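Local coordinates for protein acyl-CoA thioesterase (Alicyclobacillus acidocaldarius subsp. acidocaldarius, PDB 3RQB) that is of uncharacterised function but has a double hot-dog fold and probably acts as an acyl-CoA thioesterase, at residues B[47-52]-B[94-98]; B[55-59]-B[91-95]; B[192-196]-B[243-247]. All blocks are in the same frame, centred on the assembly; numbering follows the deposited sequence.

Contact 1: B[47-52]-B[94-98]; sequences TMLKAA and FTLTM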
loop_
_atom_site.group_PDB
_atom_site.type_symbol
_atom_site.label_atom_id
_atom_site.label_comp_id
_atom_site.label_asym_id
_atom_site.label_seq_id
_atom_site.Cartn_x
_atom_site.Cartn_y
_atom_site.Cartn_z
ATOM N N THR B 47 0.007 16.888 -2.707
ATOM C CA THR B 47 0.712 17.476 -3.839
ATOM C C THR B 47 0.986 16.487 -4.987
ATOM O O THR B 47 0.718 16.799 -6.136
ATOM C CB THR B 47 2.028 18.107 -3.389
ATOM O OG1 THR B 47 1.741 19.238 -2.562
ATOM C CG2 THR B 47 2.823 18.553 -4.593
HETATM N N MSE B 48 1.517 15.306 -4.685
HETATM C CA MSE B 48 1.768 14.299 -5.718
HETATM C C MSE B 48 0.502 13.956 -6.495
HETATM O O MSE B 48 0.568 13.640 -7.683
HETATM C CB MSE B 48 2.360 13.015 -5.120
HETATM C CG MSE B 48 3.812 13.144 -4.683
HETATM SE SE MSE B 48 4.970 13.792 -6.117
HETATM C CE MSE B 48 5.942 12.142 -6.483
ATOM N N LEU B 49 -0.647 14.010 -5.819
ATOM C CA LEU B 49 -1.933 13.626 -6.416
ATOM C C LEU B 49 -2.560 14.695 -7.331
ATOM O O LEU B 49 -3.105 14.380 -8.407
ATOM C CB LEU B 49 -2.918 13.240 -5.312
ATOM C CG LEU B 49 -4.314 12.785 -5.743
ATOM C CD1 LEU B 49 -4.247 11.500 -6.561
ATOM C CD2 LEU B 49 -5.200 12.598 -4.520
ATOM N N LYS B 50 -2.484 15.953 -6.897
ATOM C CA LYS B 50 -3.007 17.058 -7.684
ATOM C C LYS B 50 -2.389 17.027 -9.061
ATOM O O LYS B 50 -3.078 17.240 -10.051
ATOM C CB LYS B 50 -2.705 18.399 -7.025
ATOM C CG LYS B 50 -3.376 18.579 -5.683
ATOM C CD LYS B 50 -4.861 18.255 -5.761
ATOM C CE LYS B 50 -5.637 19.312 -6.535
ATOM N NZ LYS B 50 -7.093 18.976 -6.596
ATOM N N ALA B 51 -1.093 16.731 -9.115
ATOM C CA ALA B 51 -0.358 16.723 -10.376
ATOM C C ALA B 51 -1.105 15.915 -11.422
ATOM O O ALA B 51 -1.383 16.419 -12.505
ATOM C CB ALA B 51 1.031 16.150 -10.175
ATOM N N ALA B 52 -1.438 14.672 -11.080
ATOM C CA ALA B 52 -2.157 13.780 -11.983
ATOM C C ALA B 52 -3.580 14.266 -12.165
ATOM O O ALA B 52 -4.121 14.214 -13.272
ATOM C CB ALA B 52 -2.156 12.354 -11.453
ATOM N N PHE B 94 -1.003 6.478 -13.497
ATOM C CA PHE B 94 -0.002 7.553 -13.557
ATOM C C PHE B 94 1.308 7.193 -12.877
ATOM O O PHE B 94 1.324 6.467 -11.883
ATOM C CB PHE B 94 -0.535 8.830 -12.902
ATOM C CG PHE B 94 -1.467 9.618 -13.774
ATOM C CD1 PHE B 94 -2.813 9.297 -13.842
ATOM C CD2 PHE B 94 -0.998 10.691 -14.520
ATOM C CE1 PHE B 94 -3.674 10.022 -14.650
ATOM C CE2 PHE B 94 -1.855 11.423 -15.329
ATOM C CZ PHE B 94 -3.197 11.085 -15.395
ATOM N N THR B 95 2.405 7.728 -13.403
ATOM C CA THR B 95 3.720 7.596 -12.771
ATOM C C THR B 95 4.287 8.987 -12.506
ATOM O O THR B 95 4.410 9.798 -13.420
ATOM C CB THR B 95 4.707 6.800 -13.655
ATOM O OG1 THR B 95 4.449 5.394 -13.524
ATOM C CG2 THR B 95 6.148 7.092 -13.247
ATOM N N LEU B 96 4.627 9.281 -11.259
ATOM C CA LEU B 96 5.067 10.634 -10.943
ATOM C C LEU B 96 6.394 10.706 -10.218
ATOM O O LEU B 96 6.792 9.795 -9.478
ATOM C CB LEU B 96 4.012 11.386 -10.140
ATOM C CG LEU B 96 2.571 11.221 -10.606
ATOM C CD1 LEU B 96 1.946 10.016 -9.922
ATOM C CD2 LEU B 96 1.784 12.469 -10.301
ATOM N N THR B 97 7.072 11.822 -10.456
ATOM C CA THR B 97 8.401 12.064 -9.939
ATOM C C THR B 97 8.556 13.530 -9.561
ATOM O O THR B 97 8.224 14.418 -10.350
ATOM C CB THR B 97 9.439 11.699 -11.006
ATOM O OG1 THR B 97 9.143 10.393 -11.530
ATOM C CG2 THR B 97 10.839 11.716 -10.418
HETATM N N MSE B 98 9.075 13.781 -8.364
HETATM C CA MSE B 98 9.316 15.144 -7.897
HETATM C C MSE B 98 10.809 15.403 -7.735
HETATM O O MSE B 98 11.488 14.690 -7.002
HETATM C CB MSE B 98 8.595 15.407 -6.572
HETATM C CG MSE B 98 8.941 16.760 -5.951
HETATM SE SE MSE B 98 8.284 16.968 -4.127
HETATM C CE MSE B 98 6.354 16.663 -4.441
#
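Helix 47-52 lies across strand 94-98, the two axes 9.2 Å apart at closest and running at 128° to each other. Start at Phe-94: the methyl of Ala-52 sits over one face of its ring, a CH-pi contact with CB 3.7 Å from the ring centroid and only 15° off the normal. The ring of Phe-112 meets Phe-94 as well. Two residues on, Leu-96 points its side chain at the helix, and its CD2 comes 3.1 Å from the Met-48 carbonyl O and 3.8 Å from Ala-51 CB. Thr-97 points away, touched only by Met-48 CE at 4.1 Å from its backbone N. Met-98 closes the row; both it and Met-48 are selenomethionine, with Met-48 SE 3.6 Å from Met-98 CE. Thr-47 CG2 lies 4.0 Å from that same CE, while its OG1 bonds back to Ile-43 O. No hydrogen bond crosses between the segments; mostly apolar packing joins them, so shape and burial, not directional bonds, hold this helix on the hot-dog sheet.

Contact 2: B[55-59]-B[91-95]; sequences HPERL and TQHFT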
loop_
_atom_site.group_PDB
_atom_site.type_symbol
_atom_site.label_atom_id
_atom_site.label_comp_id
_atom_site.label_asym_id
_atom_site.label_seq_id
_atom_site.Cartn_x
_atom_site.Cartn_y
_atom_site.Cartn_z
ATOM N N HIS B 55 -3.602 16.992 -14.553
ATOM C CA HIS B 55 -3.175 16.573 -15.868
ATOM C C HIS B 55 -4.378 16.579 -16.800
ATOM O O HIS B 55 -5.463 16.114 -16.434
ATOM C CB HIS B 55 -2.548 15.186 -15.807
ATOM C CG HIS B 55 -1.616 14.902 -16.940
ATOM N ND1 HIS B 55 -2.056 14.639 -18.221
ATOM C CD2 HIS B 55 -0.264 14.851 -16.987
ATOM C CE1 HIS B 55 -1.015 14.426 -19.006
ATOM N NE2 HIS B 55 0.083 14.547 -18.280
ATOM N N PRO B 56 -4.189 17.132 -18.004
ATOM C CA PRO B 56 -5.201 17.251 -19.061
ATOM C C PRO B 56 -5.726 15.904 -19.542
ATOM O O PRO B 56 -6.910 15.774 -19.868
ATOM C CB PRO B 56 -4.438 17.945 -20.195
ATOM C CG PRO B 56 -2.986 17.749 -19.878
ATOM C CD PRO B 56 -2.915 17.758 -18.390
ATOM N N GLU B 57 -4.851 14.907 -19.588
ATOM C CA GLU B 57 -5.245 13.595 -20.080
ATOM C C GLU B 57 -6.053 12.877 -19.029
ATOM O O GLU B 57 -6.731 11.891 -19.321
ATOM C CB GLU B 57 -4.019 12.745 -20.400
ATOM C CG GLU B 57 -2.991 13.424 -21.274
ATOM C CD GLU B 57 -3.336 13.361 -22.743
ATOM O OE1 GLU B 57 -2.390 13.284 -23.555
ATOM O OE2 GLU B 57 -4.542 13.394 -23.083
ATOM N N ARG B 58 -5.966 13.360 -17.794
ATOM C CA ARG B 58 -6.581 12.636 -16.692
ATOM C C ARG B 58 -8.091 12.517 -16.832
ATOM O O ARG B 58 -8.811 13.487 -17.097
ATOM C CB ARG B 58 -6.209 13.222 -15.338
ATOM C CG ARG B 58 -7.285 13.003 -14.299
ATOM C CD ARG B 58 -8.005 14.300 -14.042
ATOM N NE ARG B 58 -9.197 14.116 -13.232
ATOM C CZ ARG B 58 -9.811 15.105 -12.598
ATOM N NH1 ARG B 58 -9.336 16.343 -12.673
ATOM N NH2 ARG B 58 -10.899 14.859 -11.887
ATOM N N LEU B 59 -8.552 11.291 -16.660
ATOM C CA LEU B 59 -9.951 10.982 -16.779
ATOM C C LEU B 59 -10.353 10.236 -15.530
ATOM O O LEU B 59 -9.501 9.715 -14.807
ATOM C CB LEU B 59 -10.196 10.137 -18.026
ATOM C CG LEU B 59 -9.749 10.796 -19.335
ATOM C CD1 LEU B 59 -10.364 10.090 -20.527
ATOM C CD2 LEU B 59 -10.108 12.280 -19.368
ATOM N N THR B 91 -10.442 3.127 -16.796
ATOM C CA THR B 91 -9.326 3.159 -15.845
ATOM C C THR B 91 -8.001 3.760 -16.375
ATOM O O THR B 91 -7.683 3.633 -17.559
ATOM C CB THR B 91 -9.108 1.741 -15.294
ATOM O OG1 THR B 91 -8.652 1.810 -13.944
ATOM C CG2 THR B 91 -8.121 0.954 -16.152
ATOM N N GLN B 92 -7.240 4.415 -15.494
ATOM C CA GLN B 92 -6.017 5.145 -15.881
ATOM C C GLN B 92 -4.869 5.100 -14.842
ATOM O O GLN B 92 -5.098 5.323 -13.650
ATOM C CB GLN B 92 -6.376 6.602 -16.168
ATOM C CG GLN B 92 -5.321 7.367 -16.935
ATOM C CD GLN B 92 -5.664 8.834 -17.057
ATOM O OE1 GLN B 92 -6.444 9.366 -16.268
ATOM N NE2 GLN B 92 -5.085 9.498 -18.049
ATOM N N HIS B 93 -3.636 4.860 -15.296
ATOM C CA HIS B 93 -2.481 4.748 -14.392
ATOM C C HIS B 93 -1.444 5.857 -14.592
ATOM O O HIS B 93 -1.019 6.112 -15.722
ATOM C CB HIS B 93 -1.762 3.413 -14.595
ATOM C CG HIS B 93 -2.476 2.233 -14.020
ATOM N ND1 HIS B 93 -3.588 1.674 -14.613
ATOM C CD2 HIS B 93 -2.214 1.483 -12.922
ATOM C CE1 HIS B 93 -3.989 0.636 -13.899
ATOM N NE2 HIS B 93 -3.174 0.499 -12.868
ATOM N N PHE B 94 -1.003 6.478 -13.497
ATOM C CA PHE B 94 -0.002 7.553 -13.557
ATOM C C PHE B 94 1.308 7.193 -12.877
ATOM O O PHE B 94 1.324 6.467 -11.883
ATOM C CB PHE B 94 -0.535 8.830 -12.902
ATOM C CG PHE B 94 -1.467 9.618 -13.774
ATOM C CD1 PHE B 94 -2.813 9.297 -13.842
ATOM C CD2 PHE B 94 -0.998 10.691 -14.520
ATOM C CE1 PHE B 94 -3.674 10.022 -14.650
ATOM C CE2 PHE B 94 -1.855 11.423 -15.329
ATOM C CZ PHE B 94 -3.197 11.085 -15.395
ATOM N N THR B 95 2.405 7.728 -13.403
ATOM C CA THR B 95 3.720 7.596 -12.771
ATOM C C THR B 95 4.287 8.987 -12.506
ATOM O O THR B 95 4.410 9.798 -13.420
ATOM C CB THR B 95 4.707 6.800 -13.655
ATOM O OG1 THR B 95 4.449 5.394 -13.524
ATOM C CG2 THR B 95 6.148 7.092 -13.247
#
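Look first at the side-chain amide of Gln-92, which reaches from the strand to the backbone of the 55-59 loop and uses both its ends. OE1 accepts from Leu-59 N at 2.9 Å, with a nearly straight N-H...O angle of 168°; NE2 gives a weak bond to Glu-57 O at 3.2 Å. The two bonds straddle Arg-58, so one glutamine satisfies a backbone donor and a backbone acceptor of the loop. The loop also holds itself: Arg-58 N bonds to His-55 O (3.1 Å), closing a turn through Pro-56 and Glu-57, and Glu-57 N bonds to His-55 ND1 (3.1 Å). The same imidazole offers its face to Phe-94, whose ring edge meets it in a T-shaped pair, centroids 5.6 Å apart and planes at 64°. Arg-58 CB packs 3.7 Å from Phe-94 CZ, but the guanidinium of Arg-58 leads away from the strand and bonds to chain on both sides of the loop: NH1 to Met-53 O, with weak bonds from NE to Gly-60 O and from NH2 to Gln-61 OE1. Gln-92 pairs through its backbone with Phe-112 of the adjacent strand. Here the connection that leaves the central helix of a hot-dog domain is tied to the concave, helix-facing side of its antiparallel sheet.

Contact 3: B[192-196]-B[243-247]; sequences FVPRV and YFDQI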
loop_
_atom_site.group_PDB
_atom_site.type_symbol
_atom_site.label_atom_id
_atom_site.label_comp_id
_atom_site.label_asym_id
_atom_site.label_seq_id
_atom_site.Cartn_x
_atom_site.Cartn_y
_atom_site.Cartn_z
ATOM N N PHE B 192 -1.890 11.058 11.678
ATOM C CA PHE B 192 -1.740 10.228 12.870
ATOM C C PHE B 192 -0.368 10.325 13.515
ATOM O O PHE B 192 0.665 10.235 12.846
ATOM C CB PHE B 192 -2.027 8.764 12.550
ATOM C CG PHE B 192 -3.440 8.508 12.130
ATOM C CD1 PHE B 192 -4.485 8.738 13.007
ATOM C CD2 PHE B 192 -3.725 8.034 10.863
ATOM C CE1 PHE B 192 -5.795 8.505 12.624
ATOM C CE2 PHE B 192 -5.027 7.805 10.476
ATOM C CZ PHE B 192 -6.065 8.038 11.359
ATOM N N VAL B 193 -0.376 10.490 14.830
ATOM C CA VAL B 193 0.834 10.384 15.612
ATOM C C VAL B 193 1.502 9.062 15.267
ATOM O O VAL B 193 0.819 8.061 15.074
ATOM C CB VAL B 193 0.492 10.420 17.093
ATOM C CG1 VAL B 193 1.540 9.685 17.911
ATOM C CG2 VAL B 193 0.344 11.863 17.544
ATOM N N PRO B 194 2.844 9.057 15.176
ATOM C CA PRO B 194 3.602 7.875 14.752
ATOM C C PRO B 194 3.359 6.723 15.701
ATOM O O PRO B 194 3.533 6.900 16.913
ATOM C CB PRO B 194 5.063 8.333 14.892
ATOM C CG PRO B 194 5.006 9.802 14.835
ATOM C CD PRO B 194 3.737 10.166 15.539
ATOM N N ARG B 195 3.013 5.554 15.167
ATOM C CA ARG B 195 2.579 4.450 16.019
ATOM C C ARG B 195 3.549 4.251 17.201
ATOM O O ARG B 195 3.132 4.142 18.362
ATOM C CB ARG B 195 2.429 3.159 15.203
ATOM C CG ARG B 195 1.314 3.175 14.144
ATOM C CD ARG B 195 -0.060 3.431 14.746
ATOM N NE ARG B 195 -0.352 4.862 14.829
ATOM C CZ ARG B 195 -1.118 5.435 15.756
ATOM N NH1 ARG B 195 -1.680 4.711 16.706
ATOM N NH2 ARG B 195 -1.318 6.742 15.736
ATOM N N VAL B 196 4.846 4.250 16.901
ATOM C CA VAL B 196 5.874 3.978 17.898
ATOM C C VAL B 196 5.832 4.933 19.112
ATOM O O VAL B 196 5.974 4.494 20.253
ATOM C CB VAL B 196 7.277 3.935 17.247
ATOM C CG1 VAL B 196 7.724 5.329 16.868
ATOM C CG2 VAL B 196 8.292 3.287 18.177
ATOM N N TYR B 243 12.361 -0.973 11.360
ATOM C CA TYR B 243 11.142 -0.479 10.718
ATOM C C TYR B 243 9.855 -0.860 11.425
ATOM O O TYR B 243 9.820 -1.794 12.229
ATOM C CB TYR B 243 11.067 -0.926 9.259
ATOM C CG TYR B 243 12.090 -0.240 8.399
ATOM C CD1 TYR B 243 11.780 0.911 7.687
ATOM C CD2 TYR B 243 13.383 -0.731 8.325
ATOM C CE1 TYR B 243 12.739 1.542 6.902
ATOM C CE2 TYR B 243 14.341 -0.116 7.558
ATOM C CZ TYR B 243 14.026 1.017 6.841
ATOM O OH TYR B 243 15.024 1.599 6.072
ATOM N N PHE B 244 8.800 -0.108 11.126
ATOM C CA PHE B 244 7.457 -0.488 11.535
ATOM C C PHE B 244 6.436 0.054 10.541
ATOM O O PHE B 244 6.780 0.842 9.656
ATOM C CB PHE B 244 7.150 0.056 12.931
ATOM C CG PHE B 244 6.891 1.533 12.953
ATOM C CD1 PHE B 244 7.929 2.425 13.181
ATOM C CD2 PHE B 244 5.605 2.030 12.728
ATOM C CE1 PHE B 244 7.689 3.788 13.193
ATOM C CE2 PHE B 244 5.350 3.386 12.734
ATOM C CZ PHE B 244 6.391 4.271 12.967
ATOM N N ASP B 245 5.169 -0.300 10.755
ATOM C CA ASP B 245 4.111 -0.028 9.793
ATOM C C ASP B 245 2.862 0.553 10.448
ATOM O O ASP B 245 2.615 0.372 11.639
ATOM C CB ASP B 245 3.726 -1.314 9.058
ATOM C CG ASP B 245 2.700 -2.132 9.822
ATOM O OD1 ASP B 245 2.817 -2.237 11.062
ATOM O OD2 ASP B 245 1.766 -2.652 9.180
ATOM N N GLN B 246 2.060 1.238 9.649
ATOM C CA GLN B 246 0.837 1.809 10.156
ATOM C C GLN B 246 -0.265 1.373 9.231
ATOM O O GLN B 246 -0.142 1.498 8.019
ATOM C CB GLN B 246 0.933 3.334 10.177
ATOM C CG GLN B 246 -0.089 4.000 11.074
ATOM C CD GLN B 246 0.155 5.486 11.227
ATOM O OE1 GLN B 246 0.953 5.912 12.062
ATOM N NE2 GLN B 246 -0.538 6.288 10.422
ATOM N N ILE B 247 -1.326 0.829 9.806
ATOM C CA ILE B 247 -2.539 0.563 9.057
ATOM C C ILE B 247 -3.631 1.464 9.592
ATOM O O ILE B 247 -3.782 1.614 10.805
ATOM C CB ILE B 247 -2.979 -0.888 9.200
ATOM C CG1 ILE B 247 -1.791 -1.817 8.958
ATOM C CG2 ILE B 247 -4.104 -1.190 8.234
ATOM C CD1 ILE B 247 -2.190 -3.251 8.683
#
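Three residues carry this contact: Gln-246, Arg-195 and Phe-244. Gln-246 points from the strand toward the start of helix 195-200, and its OE1 accepts a hydrogen bond from Arg-195 NE at 3.2 Å, lying near the plane of the guanidinium. Its NE2 comes within 3.6 Å of Phe-192 CB, so the amide is enclosed between the arginine and the chain leading into the helix. Arg-195 in turn folds its tip back: NH2 makes a short but weak bond, 2.6 Å, to Val-193 O, and NH1 bonds to Ala-166 O and Thr-168 OG1. The aliphatic base of the arginine packs on Phe-244, CB lying 3.8 Å from CE2. Over one face of that phenylalanine ring sits Val-196, with its CG1 4.0 Å from CE1. Polar bonding at Gln-246 therefore gives way to apolar packing two residues earlier on the same strand. Pro-194 holds the N-cap position, right before helix 195-200, whose first residues, Arg-195 and Val-196, lie on the sheet. Strands 230-240 and 257-267 flank strand 243-251, with Ala-236 touching Arg-195 and Val-265 touching Phe-244, while Ile-206 of strand 206-215 packs on both Val-196 and Phe-244.

In the fold
Following the chain from the N terminus, helix 41-53 opens contact 1 and the loop after it opens contact 2. Both close on strand 91-100, after strands 61-69 and 77-87 have been laid down; contact 2 opens later and the two end on the same stretch of strand 91-100, sharing Phe-94 and touching where Ala-52 O meets Arg-58 CB at 3.1 Å. Together they tie the first hot-dog domain's helix and its exit loop to one strand. Contact 3 follows in series, closing 192-196 onto 243-247 in the second domain. Its centre lies about 24 Å from that of contact 1, across the chain's centre, where strands 61-69 and 206-215 join the two halves into one sheet.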